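Local coordinates for bifunctional GH43-CE protein (Bacteroides eggerthii, PDB 6MLY), which probably degrades arabinoxylan, combining in one chain a family 43 glycoside hydrolase, likely a beta-xylosidase, with a carbohydrate esterase domain, at residues L398-K404 against G486-F492; G271-R275 against K476-T480; V331-N335 against N368-R373; K88-G92 against W334-P338. All coordinates share one frame; numbering follows the deposited sequence.

Contact 1. Residues L398-K404 against G486-F492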
# COMPACT_ATOMS: atom_id res chain seq x y z
N LEU A 398 -11.10 -6.90 3.67
CA LEU A 398 -10.75 -6.02 2.55
C LEU A 398 -9.27 -6.26 2.20
O LEU A 398 -8.46 -6.50 3.09
CB LEU A 398 -10.99 -4.57 2.97
CG LEU A 398 -10.77 -3.51 1.89
CD1 LEU A 398 -11.92 -3.50 0.90
CD2 LEU A 398 -10.62 -2.13 2.52
N SER A 399 -8.94 -6.22 0.90
CA SER A 399 -7.57 -6.46 0.44
C SER A 399 -7.16 -5.43 -0.62
O SER A 399 -7.98 -5.00 -1.43
CB SER A 399 -7.42 -7.86 -0.10
OG SER A 399 -6.20 -8.00 -0.83
N LEU A 400 -5.88 -5.03 -0.57
CA LEU A 400 -5.18 -4.48 -1.71
C LEU A 400 -4.50 -5.66 -2.41
O LEU A 400 -3.60 -6.28 -1.84
CB LEU A 400 -4.16 -3.43 -1.25
CG LEU A 400 -4.75 -2.24 -0.50
CD1 LEU A 400 -3.66 -1.32 0.03
CD2 LEU A 400 -5.72 -1.46 -1.37
N PHE A 401 -4.97 -5.98 -3.62
CA PHE A 401 -4.88 -7.32 -4.17
C PHE A 401 -3.97 -7.37 -5.41
O PHE A 401 -4.26 -6.76 -6.43
CB PHE A 401 -6.29 -7.84 -4.50
CG PHE A 401 -6.32 -9.24 -5.05
CD1 PHE A 401 -6.27 -10.34 -4.21
CD2 PHE A 401 -6.39 -9.46 -6.42
CE1 PHE A 401 -6.30 -11.63 -4.72
CE2 PHE A 401 -6.42 -10.75 -6.93
CZ PHE A 401 -6.38 -11.83 -6.08
N GLN A 402 -2.86 -8.11 -5.26
CA GLN A 402 -2.14 -8.72 -6.38
C GLN A 402 -1.39 -9.96 -5.85
O GLN A 402 -1.89 -10.63 -4.96
CB GLN A 402 -1.24 -7.71 -7.08
CG GLN A 402 -1.03 -8.04 -8.56
CD GLN A 402 0.04 -7.20 -9.20
OE1 GLN A 402 -0.01 -5.97 -9.15
NE2 GLN A 402 1.02 -7.84 -9.81
N ARG A 403 -0.22 -10.28 -6.43
CA ARG A 403 0.59 -11.40 -5.98
C ARG A 403 1.15 -11.07 -4.60
O ARG A 403 1.04 -11.86 -3.67
CB ARG A 403 1.74 -11.68 -6.96
CG ARG A 403 2.70 -12.76 -6.51
CD ARG A 403 3.99 -12.73 -7.31
NE ARG A 403 4.77 -13.95 -7.16
CZ ARG A 403 4.68 -15.02 -7.96
NH1 ARG A 403 3.88 -15.00 -9.01
NH2 ARG A 403 5.41 -16.09 -7.70
N LYS A 404 1.76 -9.88 -4.51
CA LYS A 404 2.21 -9.28 -3.28
C LYS A 404 1.07 -8.43 -2.70
O LYS A 404 1.04 -7.22 -2.87
CB LYS A 404 3.47 -8.45 -3.55
CG LYS A 404 4.62 -9.25 -4.13
CD LYS A 404 5.97 -8.60 -3.97
CE LYS A 404 7.10 -9.50 -4.39
NZ LYS A 404 8.40 -8.79 -4.36
N GLY A 486 -3.00 -3.78 -12.16
CA GLY A 486 -2.99 -2.83 -11.06
C GLY A 486 -3.50 -3.47 -9.78
O GLY A 486 -4.19 -4.51 -9.82
N TYR A 487 -3.14 -2.87 -8.65
CA TYR A 487 -3.67 -3.28 -7.36
C TYR A 487 -5.16 -2.91 -7.33
O TYR A 487 -5.53 -1.79 -7.67
CB TYR A 487 -2.89 -2.64 -6.21
CG TYR A 487 -1.67 -3.42 -5.79
CD1 TYR A 487 -0.63 -3.64 -6.68
CD2 TYR A 487 -1.55 -3.93 -4.51
CE1 TYR A 487 0.49 -4.37 -6.31
CE2 TYR A 487 -0.43 -4.65 -4.13
CZ TYR A 487 0.59 -4.87 -5.03
OH TYR A 487 1.70 -5.58 -4.66
N ARG A 488 -5.99 -3.88 -6.95
CA ARG A 488 -7.42 -3.69 -6.82
C ARG A 488 -7.82 -3.80 -5.35
O ARG A 488 -7.23 -4.57 -4.58
CB ARG A 488 -8.14 -4.73 -7.69
CG ARG A 488 -8.04 -4.48 -9.19
CD ARG A 488 -8.84 -5.51 -9.98
NE ARG A 488 -9.06 -5.12 -11.37
CZ ARG A 488 -10.15 -4.53 -11.84
NH1 ARG A 488 -11.20 -4.34 -11.06
NH2 ARG A 488 -10.20 -4.13 -13.10
N PHE A 489 -8.83 -3.01 -4.96
CA PHE A 489 -9.60 -3.26 -3.76
C PHE A 489 -10.34 -4.59 -3.96
O PHE A 489 -10.74 -4.92 -5.07
CB PHE A 489 -10.56 -2.09 -3.48
CG PHE A 489 -9.86 -0.80 -3.16
CD1 PHE A 489 -9.11 -0.68 -2.00
CD2 PHE A 489 -9.95 0.30 -4.00
CE1 PHE A 489 -8.46 0.51 -1.70
CE2 PHE A 489 -9.30 1.48 -3.70
CZ PHE A 489 -8.56 1.59 -2.55
N ALA A 490 -10.52 -5.34 -2.87
CA ALA A 490 -11.02 -6.71 -2.94
C ALA A 490 -11.83 -7.04 -1.68
O ALA A 490 -11.29 -7.02 -0.57
CB ALA A 490 -9.86 -7.65 -3.11
N LEU A 491 -13.13 -7.33 -1.86
CA LEU A 491 -13.95 -7.95 -0.83
C LEU A 491 -13.74 -9.46 -0.93
O LEU A 491 -13.85 -10.02 -2.01
CB LEU A 491 -15.44 -7.61 -1.02
CG LEU A 491 -15.83 -6.15 -1.23
CD1 LEU A 491 -17.11 -5.83 -0.47
CD2 LEU A 491 -14.74 -5.18 -0.83
N PHE A 492 -13.43 -10.12 0.20
CA PHE A 492 -13.18 -11.56 0.21
C PHE A 492 -13.82 -12.22 1.44
O PHE A 492 -14.24 -11.53 2.36
CB PHE A 492 -11.68 -11.85 0.13
CG PHE A 492 -10.87 -11.42 1.33
CD1 PHE A 492 -10.32 -10.15 1.41
CD2 PHE A 492 -10.63 -12.31 2.37
CE1 PHE A 492 -9.57 -9.77 2.51
CE2 PHE A 492 -9.87 -11.93 3.47
CZ PHE A 492 -9.35 -10.66 3.54
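Residues L398-F401 and R488-L491 are antiparallel neighbours inside a sheet of the concanavalin A-like domain, where a backbone ladder and buried side chains act together. Hydrogen-bonded pairs S399/A490 and F401/R488 take turns with the non-hydrogen-bonded pairs L398/L491 and L400/F489. S399 N gives to A490 O at 2.9 Å and F401 N to R488 O at 2.8 Å, whereas the return bond from R488 N to F401 O is weak.

On one face L400 and F489 run side by side, L400 CD2 lying 3.4 Å from F489 CE1, and the side chains of L398 and L491 cross at a slant, CD1 of L398 touching CD2 of L491 at 3.7 Å. The other face sets F401 CB against A490 CB.

Beyond F401, where the first strand ends, the partner is Y487, just ahead of R488. Its chi1 of -86° carries the ring across the Q402 side chain. Q402 CB sits over one face in a CH-pi contact, 4.0 Å from the ring centroid, and the hydroxyl donates to K404 O from 22° outside the carbonyl plane; Q478 O is a further partner of that hydroxyl. L398, L400, F489 and L491 pack onto strands 378-386, 441-449 and 502-511 of the second sheet, the two-layer build typical of a concanavalin-type beta sandwich.

Contact 2. Residues G271-R275 against K476-T480. With EDO (1,2-ethanediol), chain F.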
# COMPACT_ATOMS: atom_id res chain seq x y z
N GLY A 271 3.83 2.25 -12.06
CA GLY A 271 4.08 1.44 -10.87
C GLY A 271 2.86 0.65 -10.40
O GLY A 271 2.22 -0.04 -11.20
N ALA A 272 2.55 0.77 -9.10
CA ALA A 272 1.60 -0.11 -8.39
C ALA A 272 0.17 0.11 -8.91
O ALA A 272 -0.53 -0.86 -9.23
CB ALA A 272 1.68 0.13 -6.91
N VAL A 273 -0.24 1.38 -9.00
CA VAL A 273 -1.57 1.76 -9.49
C VAL A 273 -1.86 1.01 -10.80
O VAL A 273 -2.99 0.59 -11.04
CB VAL A 273 -1.70 3.29 -9.65
CG1 VAL A 273 -1.02 3.81 -10.91
CG2 VAL A 273 -3.15 3.75 -9.58
N GLY A 274 -0.83 0.85 -11.64
CA GLY A 274 -0.92 0.04 -12.86
C GLY A 274 -0.40 0.78 -14.09
O GLY A 274 0.69 1.37 -14.06
N ARG A 275 -1.19 0.72 -15.17
CA ARG A 275 -0.83 1.25 -16.50
C ARG A 275 -1.93 2.23 -16.96
O ARG A 275 -3.05 1.81 -17.27
CB ARG A 275 -0.62 0.08 -17.47
CG ARG A 275 0.35 -0.97 -16.95
CD ARG A 275 0.80 -1.98 -18.00
NE ARG A 275 -0.14 -3.09 -18.17
CZ ARG A 275 -0.26 -3.82 -19.27
NH1 ARG A 275 0.51 -3.57 -20.32
NH2 ARG A 275 -1.15 -4.79 -19.33
N LYS A 476 4.26 -2.43 1.12
CA LYS A 476 5.09 -1.91 0.02
C LYS A 476 4.66 -2.57 -1.29
O LYS A 476 5.22 -3.59 -1.70
CB LYS A 476 6.59 -2.14 0.28
CG LYS A 476 7.19 -1.32 1.41
CD LYS A 476 6.88 0.16 1.33
CE LYS A 476 7.73 1.00 2.26
NZ LYS A 476 9.13 1.12 1.78
N MET A 477 3.65 -1.97 -1.94
CA MET A 477 3.09 -2.47 -3.19
C MET A 477 4.19 -2.53 -4.25
O MET A 477 4.97 -1.58 -4.39
CB MET A 477 1.96 -1.54 -3.68
CG MET A 477 0.71 -1.59 -2.82
SD MET A 477 -0.36 -0.12 -3.06
CE MET A 477 -1.98 -0.93 -2.97
N GLN A 478 4.27 -3.65 -4.98
CA GLN A 478 5.12 -3.77 -6.17
C GLN A 478 4.28 -4.29 -7.34
O GLN A 478 3.46 -5.22 -7.19
CB GLN A 478 6.33 -4.67 -5.91
CG GLN A 478 7.41 -4.53 -6.99
CD GLN A 478 8.43 -5.64 -7.02
OE1 GLN A 478 8.55 -6.45 -6.09
NE2 GLN A 478 9.19 -5.70 -8.10
N TYR A 479 4.50 -3.69 -8.52
CA TYR A 479 3.82 -4.07 -9.75
C TYR A 479 4.54 -5.28 -10.36
O TYR A 479 5.44 -5.13 -11.18
CB TYR A 479 3.76 -2.89 -10.71
CG TYR A 479 2.97 -3.16 -11.96
CD1 TYR A 479 1.59 -3.11 -11.95
CD2 TYR A 479 3.60 -3.47 -13.16
CE1 TYR A 479 0.85 -3.37 -13.10
CE2 TYR A 479 2.88 -3.74 -14.31
CZ TYR A 479 1.50 -3.68 -14.28
OH TYR A 479 0.77 -3.94 -15.41
N THR A 480 4.12 -6.48 -9.94
CA THR A 480 4.74 -7.75 -10.33
C THR A 480 3.97 -8.34 -11.52
O THR A 480 2.84 -7.94 -11.80
CB THR A 480 4.79 -8.71 -9.13
OG1 THR A 480 3.47 -9.06 -8.71
CG2 THR A 480 5.52 -8.12 -7.94
C1 EDO F . 0.16 -6.34 -22.53
O1 EDO F . -0.71 -5.25 -22.21
C2 EDO F . -0.66 -7.62 -22.57
O2 EDO F . -1.70 -7.46 -23.55
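G271 opens the meeting with Y479: its carbonyl oxygen stands 3.2 Å from Y479 CD1, obliquely to the ring. G271 has a positive phi, a conformation that favours glycine. The next residue, A272, sets its CB 3.6 Å from M477 CB, a small apolar touch, while its backbone N is bonded to D455. G274 N then folds back in a weak bond to G271 O. G274 CA rests 3.8 Å from Y479 CE1, and a side chain on G274 would collide with the carbonyl oxygen of V273.

Y479 CG is anti to the backbone N (chi1 -175°), which carries the ring out over this turn until its hydroxyl meets R275. The arginine side chain, bent at chi3, crosses the tyrosine at about a right angle, with CD 3.2 Å from Y479 OH and the guanidinium plane 47° from the ring. Its far edge receives in plane an ethanediol, probably from the crystallisation liquor: NH1 and NH2 reach EDO O1 at 2.8 and 2.9 Å. With an alanine in its place, Y479 OH would probably lose the arginine carbons and NE packed at it, and D32 its long, weak ionic partner.

Chemically, the family 43 domain (271-275) and the concanavalin A-like domain (476-480) meet mainly by van der Waals packing around the Y479 ring, while the R275 side chain lies about 9 Å from that of D143, which is predicted to be important for catalysis.

Contact 3. Residues V331-N335 against N368-R373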
# COMPACT_ATOMS: atom_id res chain seq x y z
N VAL A 331 -18.55 -1.10 -12.45
CA VAL A 331 -17.29 -0.84 -11.74
C VAL A 331 -16.75 -2.13 -11.11
O VAL A 331 -15.53 -2.24 -10.88
CB VAL A 331 -17.43 0.28 -10.69
CG1 VAL A 331 -17.81 1.62 -11.31
CG2 VAL A 331 -18.42 -0.10 -9.60
N TRP A 332 -17.65 -3.08 -10.82
CA TRP A 332 -17.31 -4.37 -10.21
C TRP A 332 -16.86 -5.37 -11.27
O TRP A 332 -17.48 -5.50 -12.33
CB TRP A 332 -18.50 -4.92 -9.43
CG TRP A 332 -18.84 -4.17 -8.17
CD1 TRP A 332 -19.98 -3.46 -7.93
CD2 TRP A 332 -18.06 -4.09 -6.97
NE1 TRP A 332 -19.95 -2.93 -6.67
CE2 TRP A 332 -18.79 -3.31 -6.05
CE3 TRP A 332 -16.81 -4.60 -6.58
CZ2 TRP A 332 -18.31 -3.02 -4.77
CZ3 TRP A 332 -16.34 -4.32 -5.31
CH2 TRP A 332 -17.08 -3.54 -4.43
N GLN A 333 -15.77 -6.09 -10.95
CA GLN A 333 -15.31 -7.28 -11.68
C GLN A 333 -14.75 -8.28 -10.66
O GLN A 333 -13.99 -7.90 -9.78
CB GLN A 333 -14.23 -6.93 -12.73
CG GLN A 333 -14.46 -5.64 -13.51
CD GLN A 333 -13.41 -5.41 -14.57
OE1 GLN A 333 -12.67 -6.31 -14.94
NE2 GLN A 333 -13.34 -4.18 -15.08
N TRP A 334 -15.13 -9.56 -10.80
CA TRP A 334 -14.62 -10.64 -9.96
C TRP A 334 -13.19 -11.01 -10.39
O TRP A 334 -12.76 -10.70 -11.49
CB TRP A 334 -15.52 -11.88 -10.05
CG TRP A 334 -16.96 -11.64 -9.73
CD1 TRP A 334 -17.95 -11.33 -10.61
CD2 TRP A 334 -17.59 -11.74 -8.44
NE1 TRP A 334 -19.15 -11.21 -9.96
CE2 TRP A 334 -18.96 -11.46 -8.63
CE3 TRP A 334 -17.13 -12.04 -7.16
CZ2 TRP A 334 -19.87 -11.45 -7.57
CZ3 TRP A 334 -18.03 -12.04 -6.12
CH2 TRP A 334 -19.38 -11.75 -6.32
N ASN A 335 -12.47 -11.68 -9.48
CA ASN A 335 -11.20 -12.32 -9.78
C ASN A 335 -11.48 -13.73 -10.29
O ASN A 335 -11.95 -14.58 -9.52
CB ASN A 335 -10.30 -12.36 -8.54
CG ASN A 335 -9.02 -13.16 -8.74
OD1 ASN A 335 -8.44 -13.16 -9.82
ND2 ASN A 335 -8.57 -13.82 -7.68
N ASN A 368 -14.75 -15.83 -5.68
CA ASN A 368 -15.70 -14.79 -5.31
C ASN A 368 -14.99 -13.66 -4.55
O ASN A 368 -15.55 -13.08 -3.62
CB ASN A 368 -16.89 -15.37 -4.54
CG ASN A 368 -17.67 -16.37 -5.38
OD1 ASN A 368 -17.09 -17.25 -6.01
ND2 ASN A 368 -18.99 -16.24 -5.40
N ILE A 369 -13.76 -13.34 -4.98
CA ILE A 369 -13.09 -12.11 -4.60
C ILE A 369 -13.60 -11.01 -5.54
O ILE A 369 -13.38 -11.08 -6.76
CB ILE A 369 -11.56 -12.27 -4.62
CG1 ILE A 369 -11.09 -13.39 -3.69
CG2 ILE A 369 -10.87 -10.95 -4.30
CD1 ILE A 369 -9.59 -13.59 -3.67
N LEU A 370 -14.28 -10.00 -4.96
CA LEU A 370 -14.97 -8.92 -5.68
C LEU A 370 -14.08 -7.67 -5.67
O LEU A 370 -13.52 -7.34 -4.64
CB LEU A 370 -16.29 -8.66 -4.96
CG LEU A 370 -17.26 -7.69 -5.65
CD1 LEU A 370 -17.80 -8.29 -6.94
CD2 LEU A 370 -18.39 -7.30 -4.71
N THR A 371 -13.96 -6.97 -6.82
CA THR A 371 -12.92 -5.95 -6.97
C THR A 371 -13.38 -4.72 -7.77
O THR A 371 -14.22 -4.82 -8.66
CB THR A 371 -11.68 -6.52 -7.67
OG1 THR A 371 -11.98 -6.58 -9.07
CG2 THR A 371 -11.28 -7.89 -7.16
N GLN A 372 -12.79 -3.58 -7.43
CA GLN A 372 -12.72 -2.37 -8.25
C GLN A 372 -11.25 -1.97 -8.38
O GLN A 372 -10.39 -2.52 -7.70
CB GLN A 372 -13.53 -1.23 -7.63
CG GLN A 372 -15.00 -1.55 -7.45
CD GLN A 372 -15.85 -0.32 -7.22
OE1 GLN A 372 -15.47 0.80 -7.57
NE2 GLN A 372 -17.02 -0.51 -6.65
N ARG A 373 -10.96 -1.01 -9.27
CA ARG A 373 -9.59 -0.53 -9.49
C ARG A 373 -9.18 0.35 -8.30
O ARG A 373 -10.03 0.85 -7.56
CB ARG A 373 -9.50 0.24 -10.82
CG ARG A 373 -9.74 -0.61 -12.06
CD ARG A 373 -9.78 0.21 -13.34
NE ARG A 373 -9.95 -0.60 -14.55
CZ ARG A 373 -11.12 -1.01 -15.04
NH1 ARG A 373 -12.25 -0.52 -14.56
NH2 ARG A 373 -11.16 -1.92 -16.00
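N335 N donates to I369 O at 2.9 Å, and two residues back Q333 N donates to T371 O at 3.0 Å. T371 N returns only a weak bond to Q333 O. Between these links W334 faces L370 as a non-hydrogen-bonded antiparallel pair, and the short strands are strongly twisted, their directions 119° apart.

The side chains are organised by L370. Its CG lies anti to the backbone N (chi1 -172°), and the branches part between two indoles: CD1 stands over the centre of the six-membered ring of W334, 3.5 Å from the centroid and almost on the normal, while CD2 lies over W332, 3.7 Å from the matching centroid. The opposite face of W332 takes Q372, whose CG makes a CH-pi contact at 3.9 Å. The Q372 amide stands nearly perpendicular to the indole, its NE2 bonded to A315 O. W332 NE1 has its own acceptor in D317, so both buried polar ends are satisfied. V331 CG2 packs on the same amide.

Strand 51-52, from the family 43 part, pairs with the far side of 333-335 through S52, and W332 meets F508 of the second sheet edge-to-face. L370, W332 and W334 thus form part of the apolar filling between the two sheets of a jelly-roll-like fold.

Contact 4. Residues K88-G92 against W334-P338; sequences KNTYG and WNHNP
H336 sends its CB toward loop K88-G92, and chi1 of -81° turns the imidazole so that its far edge enters that loop. ND1 looks back to its own segment, giving its hydrogen to N335 OD1 at 3.1 Å from well above the carbonyl plane. CE1 stands over the centre of the Y91 ring, 3.8 Å above it. This is an edge-to-face pair, with the planes at 61° and the centroids 4.8 Å apart. At the tip NE2 accepts T90 N at 3.0 Å, exactly in the imidazole plane, and T90 CG2 packs against the same nitrogen. With ND1 donating and NE2 accepting, both ring nitrogens are used.

The contact joins the family 43 domain, a five-bladed beta-propeller fold, to the concanavalin-type sandwich, just where strand 333-335 runs out into a turn. H50, also of the propeller part, meets both the H336 and Y91 rings.

The N335 amide completes the set: while OD1 serves H336, ND2 gives a nearly straight bond (167°) to Y91 OH at 2.7 Å, in the amide plane. Were Y91 replaced by an alanine, N335 ND2 would be likely to lose this acceptor and the H336 edge the ring face it meets. T364 O is another partner of Y91 OH, and the Y91 ring also stacks with H483.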
# COMPACT_ATOMS: atom_id res chain seq x y z
N LYS A 88 -5.09 -24.13 -10.03
CA LYS A 88 -4.65 -23.56 -11.30
C LYS A 88 -5.23 -22.15 -11.42
O LYS A 88 -6.28 -21.85 -10.85
CB LYS A 88 -5.12 -24.41 -12.48
CG LYS A 88 -4.51 -25.80 -12.58
CD LYS A 88 -5.25 -26.71 -13.54
CE LYS A 88 -4.66 -28.11 -13.63
NZ LYS A 88 -5.51 -29.00 -14.45
N ASN A 89 -4.54 -21.30 -12.19
CA ASN A 89 -4.94 -19.91 -12.39
C ASN A 89 -4.59 -19.50 -13.82
O ASN A 89 -4.08 -20.31 -14.59
CB ASN A 89 -4.26 -18.99 -11.37
CG ASN A 89 -2.76 -19.22 -11.28
OD1 ASN A 89 -2.31 -20.11 -10.56
ND2 ASN A 89 -1.99 -18.43 -12.01
N THR A 90 -4.91 -18.25 -14.16
CA THR A 90 -4.47 -17.64 -15.40
C THR A 90 -4.23 -16.14 -15.13
O THR A 90 -4.48 -15.30 -15.99
CB THR A 90 -5.45 -17.96 -16.55
OG1 THR A 90 -4.79 -17.70 -17.79
CG2 THR A 90 -6.74 -17.17 -16.49
N TYR A 91 -3.72 -15.84 -13.94
CA TYR A 91 -3.31 -14.48 -13.59
C TYR A 91 -2.33 -13.98 -14.65
O TYR A 91 -1.46 -14.73 -15.11
CB TYR A 91 -2.66 -14.43 -12.21
CG TYR A 91 -3.59 -14.57 -11.03
CD1 TYR A 91 -4.40 -13.52 -10.61
CD2 TYR A 91 -3.64 -15.74 -10.29
CE1 TYR A 91 -5.23 -13.64 -9.52
CE2 TYR A 91 -4.47 -15.88 -9.18
CZ TYR A 91 -5.27 -14.82 -8.79
OH TYR A 91 -6.09 -14.94 -7.71
N GLY A 92 -2.49 -12.72 -15.06
CA GLY A 92 -1.63 -12.08 -16.04
C GLY A 92 -2.05 -12.35 -17.47
O GLY A 92 -1.72 -11.57 -18.36
N TRP A 334 -15.13 -9.56 -10.80
CA TRP A 334 -14.62 -10.64 -9.96
C TRP A 334 -13.19 -11.01 -10.39
O TRP A 334 -12.76 -10.70 -11.49
CB TRP A 334 -15.52 -11.88 -10.05
CG TRP A 334 -16.96 -11.64 -9.73
CD1 TRP A 334 -17.95 -11.33 -10.61
CD2 TRP A 334 -17.59 -11.74 -8.44
NE1 TRP A 334 -19.15 -11.21 -9.96
CE2 TRP A 334 -18.96 -11.46 -8.63
CE3 TRP A 334 -17.13 -12.04 -7.16
CZ2 TRP A 334 -19.87 -11.45 -7.57
CZ3 TRP A 334 -18.03 -12.04 -6.12
CH2 TRP A 334 -19.38 -11.75 -6.32
N ASN A 335 -12.47 -11.68 -9.48
CA ASN A 335 -11.20 -12.32 -9.78
C ASN A 335 -11.48 -13.73 -10.29
O ASN A 335 -11.95 -14.58 -9.52
CB ASN A 335 -10.30 -12.36 -8.54
CG ASN A 335 -9.02 -13.16 -8.74
OD1 ASN A 335 -8.44 -13.16 -9.82
ND2 ASN A 335 -8.57 -13.82 -7.68
N HIS A 336 -11.21 -13.96 -11.58
CA HIS A 336 -11.51 -15.23 -12.26
C HIS A 336 -13.03 -15.45 -12.26
O HIS A 336 -13.78 -14.57 -11.83
CB HIS A 336 -10.73 -16.39 -11.62
CG HIS A 336 -9.32 -16.52 -12.07
ND1 HIS A 336 -8.35 -15.58 -11.76
CD2 HIS A 336 -8.69 -17.48 -12.78
CE1 HIS A 336 -7.20 -15.95 -12.27
NE2 HIS A 336 -7.38 -17.12 -12.90
N ASN A 337 -13.46 -16.61 -12.76
CA ASN A 337 -14.88 -16.92 -12.90
C ASN A 337 -15.53 -17.03 -11.52
O ASN A 337 -15.13 -17.86 -10.71
CB ASN A 337 -15.11 -18.22 -13.68
CG ASN A 337 -14.81 -18.06 -15.15
OD1 ASN A 337 -14.48 -16.96 -15.60
ND2 ASN A 337 -14.91 -19.14 -15.91
N PRO A 338 -16.58 -16.22 -11.25
CA PRO A 338 -17.28 -16.30 -9.97
C PRO A 338 -18.09 -17.60 -9.86
O PRO A 338 -18.49 -18.15 -10.88
CB PRO A 338 -18.22 -15.08 -9.99
CG PRO A 338 -18.47 -14.84 -11.46
CD PRO A 338 -17.17 -15.22 -12.15

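Overall arrangement
As a worked example of domains joined through a continuous sheet, contacts 1 and 3 pair strands of one sheet, their centres 9 Å apart, and the neighbouring strands 370-373 and 488-491 join them, L491 N lying 2.8 Å from L370 O. Contact 4 grows from the end of contact 3, sharing W334 and N335, and reaches contact 1 where F401 CZ lies 3.4 Å from N335 ND2. Contact 2 adjoins contact 1 through K404 NZ and Q478 OE1, 2.9 Å apart. Contacts 2 and 4, with centres about 19 Å apart, are separate bridges to the glycosidase domain. The R275 side chain of contact 2 is about 9 Å from that of D143, predicted to modulate the catalytic acid; the other contacts lie away from it.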